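Local coordinates for protein acetyltransferase, GNAT family (Listeria monocytogenes str. 4b, PDB 2OH1) that probably transfers an acyl group, most likely acetyl from acetyl-coenzyme A, to an acceptor not yet identified, as GNAT-family enzymes do, at residues 37-41 against 42-46; 163-167 against 168-172. All coordinates share one frame; numbering follows the deposited sequence.

Overall arrangement
Contact 1 is a surface turn where helix 24-40 gives way to the loop leading into helix 46-51, while contact 2 is the partly buried hairpin of strands 161-166 and 169-175 at one edge of the central sheet. Their centres lie about 21 Å apart. Contact 1 relies on a few bonds to carbonyls at a helix end, made by serine hydroxyls, one of them weakly, and a backbone N-H; contact 2 relies on the cross-strand ladder, with Phe169, Leu171 and Lys166 on one face and Lys165 and Tyr170 on the other. The two meet where Trp46, at the start of helix 46-51, packs its CH2 3.6 Å from CE1 of Phe169. Both turns place glycine at positive phi.

Contact 1: 37-41 against 42-46; sequences WLKES and GSTQW
The backbone N of Gly42 is held by the O of Lys39, 3.1 Å away, with an angle of 150° at the hydrogen. Beside the i to i+4 bond from Ser41 N to Trp37 O, this i to i+3 bond forms where the chain turns out of the helix. Gly42 suits the exit because glycine is at ease at positive phi, where residues with a CB are disfavoured.

Serine at position 41 brings its own hydroxyl to the helix end. Its OG lies between the backbone N and the carbonyl carbon (chi1 71°), turned back to donate to the O of Leu38 at 2.9 Å from above the carbonyl plane. A carbonyl of the final stretch of helix thereby gains a partner. The hydroxyl of Ser43 then reaches back to the O of Ser41 in a weak bond, OG to O 3.3 Å. Farther out, Lys39, bent at chi2, passes its CD 4.0 Å from Thr44 OG1, a loose contact without a bond.

Small and polar residues suit the turn after Leu38. It connects helix 24-40 to helix 46-51, for which Gln45 occupies the N-cap position; Leu38 and Thr44 touch that second helix at Asp48 and Ile49, while Gln45 packs on Ile145 of strand 139-145.

Contact 2: 163-167 against 168-172; sequences SGKKN and GFYLY
A beta hairpin with a two-residue loop joins strands 161-166 and 169-175 through a type I' turn from Lys166 to Phe169. Lys166 and Phe169 close it as an antiparallel hydrogen-bonded pair: Lys166 N donates to Phe169 O at 3.0 Å, and Phe169 N returns a bond to Lys166 O at 2.9 Å. Asn167 and Gly168 make the corner. Both have positive phi, which asparagine tolerates well and glycine more easily still.

Farther along the pairing is irregular: Leu171 N reaches Gly164 O at 2.8 Å, while Ser163 N meets Leu171 O at a short 2.6 Å, two consecutive residues facing one, as in a beta bulge. Between this site and the turn, Lys165 and Tyr170 form a non-hydrogen-bonded pair, their side chains side by side and pointing the same way. Lys165 CB sits at the edge of the tyrosine ring, 3.8 Å from CD1, and CE follows at 4.1 Å from CE1. With chi1 at 78°, CG of Lys165 lies between its backbone N and carbonyl carbon, and the methylene chain rises alongside the ring. On the other face, the Phe169 ring has Lys166 O at its edge, in plane.

The faces differ in chemistry. Phe169 and Leu171 are buried, the phenyl meeting Trp90 edge-to-face and the leucine, in one of its two conformers, touching Leu94 and Trp95, while Lys166 NZ forms a salt bridge with Glu96 and a hydrogen bond to Asp93 O. Lys165 NZ makes a long, weak ion pair with Glu146. The Lys166-Phe169 bonds thus secure the turn end; one face joins two buried nonpolar side chains to a lysine with a paired charge, and the Lys165-Tyr170 face is the more solvent-exposed.

Contact 1: 37-41 against 42-46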
# COMPACT_ATOMS: atom_id res chain seq x y z
N TRP A 37 -15.02 -4.53 7.49
CA TRP A 37 -14.31 -4.65 8.76
C TRP A 37 -13.95 -3.27 9.32
O TRP A 37 -14.09 -3.02 10.53
CB TRP A 37 -13.07 -5.50 8.60
CG TRP A 37 -12.39 -5.82 9.88
CD1 TRP A 37 -12.56 -6.94 10.68
CD2 TRP A 37 -11.36 -5.05 10.49
NE1 TRP A 37 -11.70 -6.88 11.75
CE2 TRP A 37 -10.97 -5.73 11.67
CE3 TRP A 37 -10.75 -3.84 10.17
CZ2 TRP A 37 -10.01 -5.24 12.50
CZ3 TRP A 37 -9.79 -3.35 11.02
CH2 TRP A 37 -9.42 -4.07 12.16
N LEU A 38 -13.48 -2.36 8.46
CA LEU A 38 -13.19 -0.97 8.88
C LEU A 38 -14.41 -0.28 9.46
O LEU A 38 -14.30 0.41 10.49
CB LEU A 38 -12.59 -0.11 7.74
CG LEU A 38 -11.16 -0.43 7.36
CD1 LEU A 38 -10.80 0.24 6.01
CD2 LEU A 38 -10.21 0.01 8.45
N LYS A 39 -15.57 -0.43 8.83
CA LYS A 39 -16.77 0.13 9.36
C LYS A 39 -17.11 -0.45 10.74
O LYS A 39 -17.42 0.31 11.69
CB LYS A 39 -17.96 -0.08 8.44
CG LYS A 39 -19.30 0.47 8.97
CD LYS A 39 -19.27 1.99 9.15
CE LYS A 39 -20.51 2.48 9.91
NZ LYS A 39 -20.70 1.79 11.21
N GLU A 40 -17.11 -1.78 10.83
CA GLU A 40 -17.55 -2.49 12.04
C GLU A 40 -16.61 -2.28 13.17
O GLU A 40 -17.02 -2.37 14.34
CB GLU A 40 -17.66 -3.98 11.80
CG GLU A 40 -18.89 -4.36 11.01
CD GLU A 40 -20.16 -3.83 11.65
OE1 GLU A 40 -20.58 -4.41 12.70
OE2 GLU A 40 -20.71 -2.83 11.12
N SER A 41 -15.38 -1.96 12.86
CA SER A 41 -14.38 -1.79 13.87
C SER A 41 -14.55 -0.44 14.55
O SER A 41 -13.93 -0.20 15.58
CB SER A 41 -12.97 -1.97 13.31
OG SER A 41 -12.63 -0.90 12.48
N GLY A 42 -15.37 0.43 13.97
CA GLY A 42 -15.72 1.74 14.55
C GLY A 42 -14.63 2.76 14.33
O GLY A 42 -14.69 3.90 14.81
N SER A 43 -13.62 2.34 13.59
CA SER A 43 -12.45 3.14 13.37
C SER A 43 -12.63 3.71 11.96
O SER A 43 -11.97 3.25 10.99
CB SER A 43 -11.20 2.24 13.51
OG SER A 43 -11.24 1.54 14.76
N THR A 44 -13.58 4.67 11.88
CA THR A 44 -14.00 5.28 10.58
C THR A 44 -13.33 6.62 10.43
O THR A 44 -13.63 7.56 11.12
CB THR A 44 -15.55 5.39 10.39
OG1 THR A 44 -16.01 4.24 9.66
CG2 THR A 44 -15.98 6.67 9.60
N GLN A 45 -12.41 6.66 9.49
CA GLN A 45 -11.64 7.83 9.20
C GLN A 45 -12.18 8.45 7.92
O GLN A 45 -12.50 7.73 6.97
CB GLN A 45 -10.23 7.39 8.95
CG GLN A 45 -9.73 6.54 10.10
CD GLN A 45 -8.26 6.34 10.00
OE1 GLN A 45 -7.51 6.98 10.72
NE2 GLN A 45 -7.84 5.49 9.06
N TRP A 46 -12.25 9.77 7.86
CA TRP A 46 -12.79 10.43 6.66
C TRP A 46 -11.93 10.12 5.43
O TRP A 46 -12.43 10.09 4.30
CB TRP A 46 -13.03 11.93 6.83
CG TRP A 46 -11.81 12.78 6.70
CD1 TRP A 46 -10.95 13.14 7.69
CD2 TRP A 46 -11.30 13.35 5.49
NE1 TRP A 46 -9.92 13.89 7.16
CE2 TRP A 46 -10.14 14.05 5.81
CE3 TRP A 46 -11.75 13.36 4.16
CZ2 TRP A 46 -9.40 14.75 4.85
CZ3 TRP A 46 -11.01 14.04 3.23
CH2 TRP A 46 -9.88 14.73 3.56

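Contact 2: 163-167 against 168-172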
# COMPACT_ATOMS: atom_id res chain seq x y z
N SER A 163 7.30 14.72 4.93
CA SER A 163 7.55 15.64 3.82
C SER A 163 6.56 16.77 3.66
O SER A 163 6.66 17.55 2.72
CB SER A 163 7.60 14.83 2.51
OG SER A 163 8.67 13.90 2.60
N GLY A 164 5.62 16.91 4.58
CA GLY A 164 4.71 18.06 4.59
C GLY A 164 3.28 17.65 4.82
O GLY A 164 3.01 16.50 5.19
N LYS A 165 2.36 18.59 4.59
CA LYS A 165 0.96 18.35 4.93
C LYS A 165 0.06 19.08 3.94
O LYS A 165 0.44 20.17 3.47
CB LYS A 165 0.65 18.77 6.37
CG LYS A 165 0.49 20.22 6.56
CD LYS A 165 0.28 20.61 8.04
CE LYS A 165 -1.02 20.08 8.60
NZ LYS A 165 -1.43 20.95 9.77
N LYS A 166 -1.06 18.46 3.59
CA LYS A 166 -2.03 19.10 2.71
C LYS A 166 -3.35 18.38 2.83
O LYS A 166 -3.40 17.14 2.95
CB LYS A 166 -1.57 19.11 1.27
CG LYS A 166 -2.54 19.82 0.31
CD LYS A 166 -1.95 20.07 -1.04
CE LYS A 166 -2.97 20.66 -2.02
NZ LYS A 166 -2.36 20.91 -3.36
N ASN A 167 -4.43 19.20 2.88
CA ASN A 167 -5.79 18.66 2.82
C ASN A 167 -6.12 17.68 3.94
O ASN A 167 -6.95 16.77 3.76
CB ASN A 167 -6.09 18.07 1.44
CG ASN A 167 -6.30 19.15 0.37
OD1 ASN A 167 -6.62 20.27 0.70
ND2 ASN A 167 -6.15 18.80 -0.87
N GLY A 168 -5.46 17.87 5.09
CA GLY A 168 -5.67 17.01 6.23
C GLY A 168 -4.84 15.77 6.26
O GLY A 168 -5.13 14.86 7.08
N PHE A 169 -3.87 15.65 5.34
CA PHE A 169 -2.97 14.51 5.26
C PHE A 169 -1.53 14.90 5.55
O PHE A 169 -1.11 15.97 5.18
CB PHE A 169 -3.02 13.83 3.87
CG PHE A 169 -4.34 13.15 3.55
CD1 PHE A 169 -5.41 13.92 3.13
CD2 PHE A 169 -4.51 11.83 3.73
CE1 PHE A 169 -6.61 13.36 2.87
CE2 PHE A 169 -5.72 11.23 3.46
CZ PHE A 169 -6.78 12.01 3.02
N TYR A 170 -0.77 14.00 6.16
CA TYR A 170 0.69 14.13 6.20
C TYR A 170 1.28 13.31 5.02
O TYR A 170 0.79 12.25 4.66
CB TYR A 170 1.25 13.61 7.51
CG TYR A 170 0.85 14.40 8.72
CD1 TYR A 170 0.90 15.79 8.72
CD2 TYR A 170 0.52 13.75 9.88
CE1 TYR A 170 0.58 16.50 9.87
CE2 TYR A 170 0.21 14.42 11.02
CZ TYR A 170 0.23 15.81 11.04
OH TYR A 170 -0.08 16.48 12.21
N LEU A 171 2.33 13.84 4.43
CA LEU A 171 2.98 13.24 3.29
C LEU A 171 4.33 12.66 3.72
O LEU A 171 5.11 13.33 4.39
CB LEU A 171 3.22 14.30 2.20
CG LEU A 171 2.04 14.74 1.33
CD1 LEU A 171 0.86 15.35 2.12
CD2 LEU A 171 2.55 15.69 0.28
N TYR A 172 4.62 11.43 3.26
CA TYR A 172 5.83 10.69 3.63
C TYR A 172 6.48 10.17 2.38
O TYR A 172 5.84 9.71 1.45
CB TYR A 172 5.49 9.50 4.51
CG TYR A 172 4.95 9.91 5.88
CD1 TYR A 172 5.80 10.14 6.93
CD2 TYR A 172 3.58 9.98 6.12
CE1 TYR A 172 5.32 10.53 8.18
CE2 TYR A 172 3.10 10.36 7.35
CZ TYR A 172 3.97 10.62 8.37
OH TYR A 172 3.49 10.95 9.62